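Local structure of designed helical repeat protein (Synthetic construct, 5CWF) at residues V39-E44 with A86-N91; K6-A11 with A56-V61. The protein is a computationally designed helical repeat protein with no known natural function, made to explore which repeat architectures a single chain can adopt. One frame throughout, in Å; residues are numbered along the deposited sequence. Where two conformers were deposited one is given.

Interaction 1: V39-E44 with A86-N91. With CA (calcium ion), chain G.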
loop_
_atom_site.group_PDB
_atom_site.type_symbol
_atom_site.label_atom_id
_atom_site.label_comp_id
_atom_site.label_asym_id
_atom_site.label_seq_id
_atom_site.Cartn_x
_atom_site.Cartn_y
_atom_site.Cartn_z
ATOM N N VAL A 39 6.200 10.698 4.918
ATOM C CA VAL A 39 6.789 11.707 5.790
ATOM C C VAL A 39 5.796 12.834 6.092
ATOM O O VAL A 39 5.686 13.257 7.238
ATOM C CB VAL A 39 8.100 12.267 5.173
ATOM C CG1 VAL A 39 8.524 13.580 5.819
ATOM C CG2 VAL A 39 9.200 11.217 5.300
ATOM N N GLU A 40 5.073 13.314 5.085
ATOM C CA GLU A 40 4.101 14.384 5.321
ATOM C C GLU A 40 2.929 13.891 6.179
ATOM O O GLU A 40 2.437 14.629 7.028
ATOM C CB GLU A 40 3.587 14.977 4.005
ATOM C CG GLU A 40 4.082 16.402 3.718
ATOM C CD GLU A 40 5.512 16.465 3.217
ATOM O OE1 GLU A 40 6.379 16.970 3.963
ATOM O OE2 GLU A 40 5.764 16.032 2.072
ATOM N N ALA A 41 2.487 12.653 5.968
ATOM C CA ALA A 41 1.425 12.080 6.797
ATOM C C ALA A 41 1.838 12.047 8.275
ATOM O O ALA A 41 1.025 12.299 9.157
ATOM C CB ALA A 41 1.055 10.671 6.313
ATOM N N LEU A 42 3.092 11.690 8.546
ATOM C CA LEU A 42 3.565 11.606 9.926
ATOM C C LEU A 42 3.816 12.994 10.560
ATOM O O LEU A 42 3.723 13.154 11.777
ATOM C CB LEU A 42 4.830 10.755 9.997
ATOM C CG LEU A 42 4.617 9.256 9.743
ATOM C CD1 LEU A 42 5.957 8.539 9.597
ATOM C CD2 LEU A 42 3.766 8.591 10.842
ATOM N N ARG A 43 4.135 13.983 9.732
ATOM C CA ARG A 43 4.399 15.331 10.224
ATOM C C ARG A 43 3.152 15.943 10.845
ATOM O O ARG A 43 3.236 16.688 11.818
ATOM C CB ARG A 43 4.904 16.231 9.094
ATOM C CG ARG A 43 5.299 17.638 9.544
ATOM C CD ARG A 43 5.715 18.503 8.357
ATOM N NE ARG A 43 6.654 17.803 7.485
ATOM C CZ ARG A 43 6.903 18.133 6.222
ATOM N NH1 ARG A 43 6.282 19.163 5.662
ATOM N NH2 ARG A 43 7.775 17.423 5.514
ATOM N N GLU A 44 1.995 15.622 10.274
ATOM C CA GLU A 44 0.745 16.269 10.658
ATOM C C GLU A 44 -0.085 15.461 11.649
ATOM O O GLU A 44 -1.009 15.988 12.256
ATOM C CB GLU A 44 -0.088 16.551 9.397
ATOM C CG GLU A 44 -0.706 15.317 8.757
ATOM C CD GLU A 44 -1.304 15.602 7.384
ATOM O OE1 GLU A 44 -1.837 14.664 6.756
ATOM O OE2 GLU A 44 -1.229 16.761 6.924
ATOM N N ALA A 86 -5.059 8.541 0.617
ATOM C CA ALA A 86 -6.416 8.271 1.086
ATOM C C ALA A 86 -6.542 8.495 2.588
ATOM O O ALA A 86 -7.542 9.049 3.079
ATOM C CB ALA A 86 -6.810 6.845 0.739
ATOM N N LEU A 87 -5.522 8.074 3.321
ATOM C CA LEU A 87 -5.533 8.260 4.761
ATOM C C LEU A 87 -5.388 9.714 5.149
ATOM O O LEU A 87 -5.932 10.156 6.166
ATOM C CB LEU A 87 -4.417 7.459 5.425
ATOM C CG LEU A 87 -4.744 6.108 6.013
ATOM C CD1 LEU A 87 -3.503 5.564 6.691
ATOM C CD2 LEU A 87 -5.911 6.146 7.018
ATOM N N ARG A 88 -4.660 10.477 4.346
ATOM C CA ARG A 88 -4.521 11.878 4.663
ATOM C C ARG A 88 -5.837 12.608 4.402
ATOM O O ARG A 88 -6.105 13.623 5.025
ATOM C CB ARG A 88 -3.387 12.510 3.859
ATOM C CG ARG A 88 -2.004 12.030 4.296
ATOM C CD ARG A 88 -0.924 12.693 3.472
ATOM N NE ARG A 88 -0.712 14.090 3.857
ATOM C CZ ARG A 88 -0.002 14.955 3.139
ATOM N NH1 ARG A 88 0.561 14.579 1.996
ATOM N NH2 ARG A 88 0.154 16.199 3.569
ATOM N N GLU A 89 -6.685 12.078 3.527
ATOM C CA GLU A 89 -8.005 12.677 3.343
ATOM C C GLU A 89 -8.938 12.312 4.495
ATOM O O GLU A 89 -9.740 13.120 4.925
ATOM C CB GLU A 89 -8.637 12.250 2.020
ATOM C CG GLU A 89 -7.903 12.778 0.800
ATOM C CD GLU A 89 -8.470 12.230 -0.484
ATOM O OE1 GLU A 89 -9.306 11.300 -0.412
ATOM O OE2 GLU A 89 -8.038 12.691 -1.566
ATOM N N ASN A 90 -8.855 11.082 4.977
ATOM C CA ASN A 90 -9.761 10.641 6.039
ATOM C C ASN A 90 -9.096 9.526 6.821
ATOM O O ASN A 90 -8.894 8.451 6.258
ATOM C CB ASN A 90 -11.093 10.177 5.419
ATOM C CG ASN A 90 -12.096 9.640 6.445
ATOM O OD1 ASN A 90 -11.821 9.575 7.642
ATOM N ND2 ASN A 90 -13.288 9.285 5.965
ATOM N N ASN A 91 -8.740 9.769 8.091
ATOM C CA ASN A 91 -8.117 8.707 8.908
ATOM C C ASN A 91 -8.996 8.377 10.100
ATOM O O ASN A 91 -8.513 8.204 11.221
ATOM C CB ASN A 91 -6.665 9.051 9.360
ATOM C CG ASN A 91 -6.575 10.138 10.445
ATOM O OD1 ASN A 91 -6.110 9.890 11.569
ATOM N ND2 ASN A 91 -6.958 11.337 10.097
HETATM CA CA CA G . -6.428 14.685 7.037
HETATM O O HOH W 1 -6.624 12.422 7.648
HETATM O O HOH W 2 -8.388 15.390 5.935
HETATM O O HOH W 3 -5.521 16.235 5.521
#

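Interaction 2: K6-A11 with A56-V61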
loop_
_atom_site.group_PDB
_atom_site.type_symbol
_atom_site.label_atom_id
_atom_site.label_comp_id
_atom_site.label_asym_id
_atom_site.label_seq_id
_atom_site.Cartn_x
_atom_site.Cartn_y
_atom_site.Cartn_z
ATOM N N LYS A 6 12.726 5.752 11.307
ATOM C CA LYS A 6 13.858 6.509 10.767
ATOM C C LYS A 6 14.820 5.573 10.048
ATOM O O LYS A 6 15.410 5.951 9.028
ATOM C CB LYS A 6 14.597 7.282 11.862
ATOM C CG LYS A 6 13.964 8.621 12.232
ATOM C CD LYS A 6 14.710 9.295 13.384
ATOM C CE LYS A 6 14.183 10.700 13.675
ATOM N NZ LYS A 6 12.943 10.708 14.500
ATOM N N LYS A 7 14.986 4.363 10.587
ATOM C CA LYS A 7 15.826 3.343 9.951
ATOM C C LYS A 7 15.266 2.881 8.607
ATOM O O LYS A 7 16.003 2.738 7.631
ATOM C CB LYS A 7 15.995 2.127 10.864
ATOM C CG LYS A 7 17.123 2.242 11.886
ATOM C CD LYS A 7 17.203 1.009 12.788
ATOM C CE LYS A 7 17.359 -0.287 11.993
ATOM N NZ LYS A 7 17.519 -1.482 12.867
ATOM N N VAL A 8 13.961 2.625 8.552
ATOM C CA VAL A 8 13.343 2.210 7.303
ATOM C C VAL A 8 13.434 3.309 6.246
ATOM O O VAL A 8 13.646 3.014 5.066
ATOM C CB VAL A 8 11.845 1.820 7.488
ATOM C CG1 VAL A 8 11.231 1.440 6.165
ATOM C CG2 VAL A 8 11.698 0.659 8.448
ATOM N N MET A 9 13.267 4.560 6.660
ATOM C CA MET A 9 13.315 5.690 5.724
ATOM C C MET A 9 14.700 5.898 5.124
ATOM O O MET A 9 14.840 6.228 3.939
ATOM C CB MET A 9 12.894 6.982 6.429
ATOM C CG MET A 9 11.457 7.037 6.887
ATOM S SD MET A 9 10.259 6.760 5.566
ATOM C CE MET A 9 10.815 7.974 4.386
ATOM N N GLU A 10 15.720 5.690 5.945
ATOM C CA GLU A 10 17.098 5.763 5.481
ATOM C C GLU A 10 17.339 4.644 4.474
ATOM O O GLU A 10 18.069 4.827 3.487
ATOM C CB GLU A 10 18.066 5.699 6.668
ATOM C CG GLU A 10 18.066 6.994 7.491
ATOM C CD GLU A 10 18.779 6.872 8.831
ATOM O OE1 GLU A 10 19.103 5.737 9.244
ATOM O OE2 GLU A 10 19.011 7.919 9.474
ATOM N N ALA A 11 16.705 3.495 4.690
ATOM C CA ALA A 11 16.845 2.375 3.753
ATOM C C ALA A 11 16.120 2.686 2.438
ATOM O O ALA A 11 16.565 2.279 1.351
ATOM C CB ALA A 11 16.311 1.095 4.362
ATOM N N ALA A 56 4.297 -0.260 8.101
ATOM C CA ALA A 56 4.043 -1.409 7.244
ATOM C C ALA A 56 4.256 -1.021 5.775
ATOM O O ALA A 56 4.881 -1.760 5.020
ATOM C CB ALA A 56 2.624 -1.948 7.466
ATOM N N LEU A 57 3.755 0.139 5.368
ATOM C CA LEU A 57 3.906 0.580 3.970
ATOM C C LEU A 57 5.359 0.817 3.569
ATOM O O LEU A 57 5.792 0.385 2.493
ATOM C CB LEU A 57 3.116 1.867 3.728
ATOM C CG LEU A 57 1.585 1.720 3.765
ATOM C CD1 LEU A 57 0.901 3.054 3.509
ATOM C CD2 LEU A 57 1.140 0.677 2.719
ATOM N N ALA A 58 6.102 1.479 4.444
ATOM C CA ALA A 58 7.507 1.748 4.208
ATOM C C ALA A 58 8.265 0.441 4.019
ATOM O O ALA A 58 9.040 0.303 3.078
ATOM C CB ALA A 58 8.086 2.552 5.367
ATOM N N LYS A 59 8.020 -0.536 4.885
ATOM C CA LYS A 59 8.671 -1.850 4.727
ATOM C C LYS A 59 8.262 -2.552 3.454
ATOM O O LYS A 59 9.075 -3.262 2.847
ATOM C CB LYS A 59 8.355 -2.772 5.892
ATOM C CG LYS A 59 8.982 -2.390 7.206
ATOM C CD LYS A 59 8.400 -3.273 8.288
ATOM C CE LYS A 59 9.045 -3.067 9.633
ATOM N NZ LYS A 59 8.329 -3.916 10.632
ATOM N N ALA A 60 7.007 -2.376 3.039
ATOM C CA ALA A 60 6.521 -3.069 1.845
ATOM C C ALA A 60 7.219 -2.541 0.602
ATOM O O ALA A 60 7.615 -3.310 -0.278
ATOM C CB ALA A 60 5.043 -2.920 1.702
ATOM N N VAL A 61 7.385 -1.230 0.538
ATOM C CA VAL A 61 8.042 -0.617 -0.608
ATOM C C VAL A 61 9.498 -1.072 -0.676
ATOM O O VAL A 61 10.005 -1.431 -1.740
ATOM C CB VAL A 61 7.964 0.937 -0.521
ATOM C CG1 VAL A 61 8.775 1.625 -1.637
ATOM C CG2 VAL A 61 6.532 1.367 -0.611
#

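Interaction 1: V39-E44 with A86-N91
A bend at the third torsion of Arg-88 (chi3 75°) sets NE against Glu-44 and carries the guanidinium across the flank of helix 25-44, over Glu-40 CB. Glu-44 does its share by placing CG between its own backbone N and carbonyl carbon (chi1 72°); beyond that the chain is extended and crosses the arginine at about a right angle. Arg-88 NE then donates to Glu-44 OE1 at 3.2 Å in a salt bridge with a nearly straight N-H (166°). The bond lies in the guanidinium plane but meets the oxygen from above the carboxylate plane, so the two charged groups are tilted against each other rather than paired flat. Over one guanidinium face sits Glu-40 CB, 3.7 Å from Arg-88 NH1, while the methyl of buried Ala-41 packs on the CG and CD part of the chain, 3.9 Å from Arg-88 CG. Arg-88 NH1 has a further salt bridge to Glu-37, about one turn before Glu-40. With a leucine in place of Arg-88, the carboxylates of Glu-37 and Glu-44 would probably lose their shared counter-charge and Glu-44 would be freer to turn. The backbone of Arg-88 has a separate task: its O binds a calcium ion at 2.3 Å near the C-terminal end of helix 70-89. Three waters also bind the calcium; one of them donates to Leu-87 O at 2.8 Å and accepts from Asn-91 ND2. The chemistry implies a division of labour, in which one residue bridges two helices by its side chain and presents a helix-end carbonyl to a cation.

Interaction 2: K6-A11 with A56-V61
Ala-58, on which Val-8 packs, belongs to a helical turn whose shortest polar bond, Ala-60 N to Ala-56 O at 3.0 Å, is purely backbone; Val-61 N to Leu-57 O matches it. Helix 3-21 is bonded in the same way, and what passes between segments 6-11 and 56-61 is apolar contact. Val-8 carries it. Its CG1 stands anti to the backbone N (chi1 178°) and is thereby aimed at Ala-58, meeting the CB methyl at 3.4 Å, tighter than an ordinary van der Waals contact. The same branch lies 3.8 Å from Ala-58 C and 4.0 Å from Lys-59 N, so it rests against the backbone as well as the methyl. The other branch, CG2, comes to 4.3 Å from Lys-59 CG, alongside the aliphatic start of an extended lysine whose NZ makes a long, weak ion pair with Glu-4 on helix 3-21. The small Ala-58 is consistent with the close approach here: Val-8 CA and Ala-58 CA are 6.6 Å apart. Around this point Val-8 also touches Leu-55, and Ala-11 touches Leu-62, which extends the seam between helices 3-21 and 48-67. Met-9 turns instead to helix 25-44, against Ala-35 and Val-39. With a branched valine packed against one alanine methyl and its main chain, shape rather than polar pairing sets the fit.

Interactions 1 and 2 illustrate one packing scheme carried out with two chemistries. Each joins helices separated in the chain by one intervening helix, 25-44 with 70-89 and 3-21 with 48-67, and their four segments alternate along the sequence, so the contacts cross along the chain. Their centres lie 16 Å apart, yet they touch directly: Val-39 CG2 from interaction 1 meets Met-9 CE from interaction 2 at 3.7 Å, across the consecutive helices 3-21 and 25-44. Interaction 2 is buried and apolar, whereas interaction 1 is partly buried, charged and next to a bound calcium ion, near helix ends. With the Val-39/Met-9 contact they connect the first four helices by direct packing.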